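Local coordinates for ChrR-like cupin domain-containing protein (Ralstonia eutropha JMP134, PDB 3EBR), which is of unknown function but belongs to the RmlC-like cupins and carries a ChrR-type cupin domain, at the interface of chains A and B. Residues are numbered along the deposited sequence; one frame, centred on the assembly and turned at random. Chains: chain A/B, uncharacterized RmlC-like cupin.

The interface of chains A and B. Residues chain A 38, 133, 137, 153, 155-156; chain B 2-4.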
loop_
_atom_site.group_PDB
_atom_site.type_symbol
_atom_site.label_atom_id
_atom_site.label_comp_id
_atom_site.label_asym_id
_atom_site.label_seq_id
_atom_site.Cartn_x
_atom_site.Cartn_y
_atom_site.Cartn_z
ATOM N N PRO A 38 -11.837 -5.635 0.342
ATOM C CA PRO A 38 -11.740 -6.642 -0.708
ATOM C C PRO A 38 -10.902 -6.235 -1.922
ATOM O O PRO A 38 -10.607 -7.106 -2.744
ATOM C CB PRO A 38 -13.195 -6.809 -1.134
ATOM C CG PRO A 38 -13.749 -5.463 -1.014
ATOM C CD PRO A 38 -13.080 -4.854 0.189
ATOM N N TRP A 133 -9.693 -12.075 3.108
ATOM C CA TRP A 133 -10.827 -11.175 3.289
ATOM C C TRP A 133 -12.174 -11.884 3.045
ATOM O O TRP A 133 -13.163 -11.517 3.677
ATOM C CB TRP A 133 -10.713 -9.916 2.390
ATOM C CG TRP A 133 -10.997 -10.109 0.942
ATOM C CD1 TRP A 133 -10.095 -10.311 -0.055
ATOM C CD2 TRP A 133 -12.288 -10.100 0.326
ATOM N NE1 TRP A 133 -10.744 -10.437 -1.258
ATOM C CE2 TRP A 133 -12.093 -10.312 -1.055
ATOM C CE3 TRP A 133 -13.596 -9.937 0.810
ATOM C CZ2 TRP A 133 -13.161 -10.373 -1.963
ATOM C CZ3 TRP A 133 -14.661 -10.008 -0.087
ATOM C CH2 TRP A 133 -14.438 -10.217 -1.461
HETATM N N MSE A 137 -14.971 -12.174 5.788
HETATM C CA MSE A 137 -16.300 -11.661 5.498
HETATM C C MSE A 137 -17.361 -12.745 5.702
HETATM O O MSE A 137 -18.420 -12.445 6.260
HETATM C CB MSE A 137 -16.355 -11.117 4.056
HETATM C CG MSE A 137 -17.656 -10.443 3.642
HETATM SE SE MSE A 137 -17.994 -8.820 4.649
HETATM C CE MSE A 137 -16.674 -7.618 3.742
ATOM N N ASP A 153 -21.229 -2.672 6.868
ATOM C CA ASP A 153 -20.446 -2.768 5.642
ATOM C C ASP A 153 -18.984 -2.461 5.957
ATOM O O ASP A 153 -18.541 -1.309 5.884
ATOM C CB ASP A 153 -20.993 -1.823 4.556
ATOM C CG ASP A 153 -20.380 -2.071 3.164
ATOM O OD1 ASP A 153 -19.561 -3.002 2.957
ATOM O OD2 ASP A 153 -20.762 -1.330 2.236
ATOM N N SER A 155 -16.634 -3.593 4.102
ATOM C CA SER A 155 -16.019 -3.515 2.773
ATOM C C SER A 155 -15.736 -2.073 2.341
ATOM O O SER A 155 -14.684 -1.838 1.774
ATOM C CB SER A 155 -16.897 -4.217 1.723
ATOM N N THR A 156 -16.648 -1.128 2.596
ATOM C CA THR A 156 -16.449 0.296 2.223
ATOM C C THR A 156 -15.717 1.099 3.296
ATOM O O THR A 156 -15.663 0.689 4.465
ATOM C CB THR A 156 -17.778 1.071 1.941
ATOM O OG1 THR A 156 -18.638 0.996 3.088
ATOM C CG2 THR A 156 -18.489 0.510 0.769
HETATM N N MSE B 2 -23.638 -3.237 0.317
HETATM C CA MSE B 2 -22.444 -4.038 0.671
HETATM C C MSE B 2 -21.477 -3.934 -0.547
HETATM O O MSE B 2 -21.756 -4.494 -1.607
HETATM C CB MSE B 2 -22.859 -5.476 0.955
HETATM C CG MSE B 2 -21.927 -6.261 1.861
HETATM SE SE MSE B 2 -22.394 -6.285 3.806
HETATM C CE MSE B 2 -22.919 -4.508 4.049
ATOM N N LEU B 3 -20.358 -3.221 -0.394
ATOM C CA LEU B 3 -19.387 -2.995 -1.506
ATOM C C LEU B 3 -18.653 -4.196 -2.112
ATOM O O LEU B 3 -18.489 -4.227 -3.333
ATOM C CB LEU B 3 -18.288 -2.010 -1.086
ATOM N N PHE B 4 -18.250 -5.174 -1.285
ATOM C CA PHE B 4 -17.485 -6.359 -1.773
ATOM C C PHE B 4 -18.231 -7.196 -2.831
ATOM O O PHE B 4 -17.590 -7.877 -3.644
ATOM C CB PHE B 4 -17.007 -7.272 -0.619
ATOM C CG PHE B 4 -18.051 -8.237 -0.083
ATOM C CD1 PHE B 4 -18.197 -9.512 -0.665
ATOM C CD2 PHE B 4 -18.840 -7.917 1.018
ATOM C CE1 PHE B 4 -19.133 -10.425 -0.189
ATOM C CE2 PHE B 4 -19.773 -8.838 1.504
ATOM C CZ PHE B 4 -19.922 -10.088 0.895
#
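B:Phe4, in the short 3-10 helix 3-5 at the N-terminus of chain B, is the apolar centre of this patch and buries 86 Å² against chain A, more than any other residue here. Its CG is wedged between its own backbone N and carbonyl carbon (chi1 81°), and the phenyl ring points at helix 133-146 of chain A. The selenomethionine A:Met137 meets it tip to tip: its CG lies over one ring face, displaced from the middle and 3.7 Å from the ring centroid, a CH-pi contact. With CG anti to the backbone N (chi1 -175°) and bends at the next two torsions, the A:Met137 chain runs on past the CD2/CE2 rim of the ring, where its terminal methyl CE comes 3.5 Å from CD2 of B:Phe4. A:Trp133, one helical turn earlier, crosses the phenylalanine obliquely. It offers the rim of its indole, not a face: CD1 of B:Phe4 lies in the indole plane, 3.6 Å from CZ3 of A:Trp133. A face of that indole is instead covered by CB of A:Pro38, whose CG also touches CB of B:Phe4 at 3.7 Å, so the proline supports the tryptophan and packs at the root of the phenylalanine.

Farther out, CB of A:Ser155, whose side chain is incomplete in the model, approaches the backbone N of B:Phe4 at 3.4 Å. The selenomethionine B:Met2 runs antiparallel alongside A:Asp153, its CE 3.3 Å from the aspartate CB. At the polar rim, the backbone N of B:Leu3 donates to carboxylate OD2 of A:Asp153 (3.3 Å, 149° at the hydrogen), which accepts through its syn lone pair. Weak bonds from the backbone N atoms of A:Ser155 and A:Thr156 to OD1, and from OG1 of A:Thr156 to OD2, may help hold that carboxylate.

The patch thus docks one subunit's N-terminal segment onto the other's C-terminal helix, tail and a loop proline; with its two-fold twin, it may help join two subunits of the four-copy deposited assembly, if that is biological.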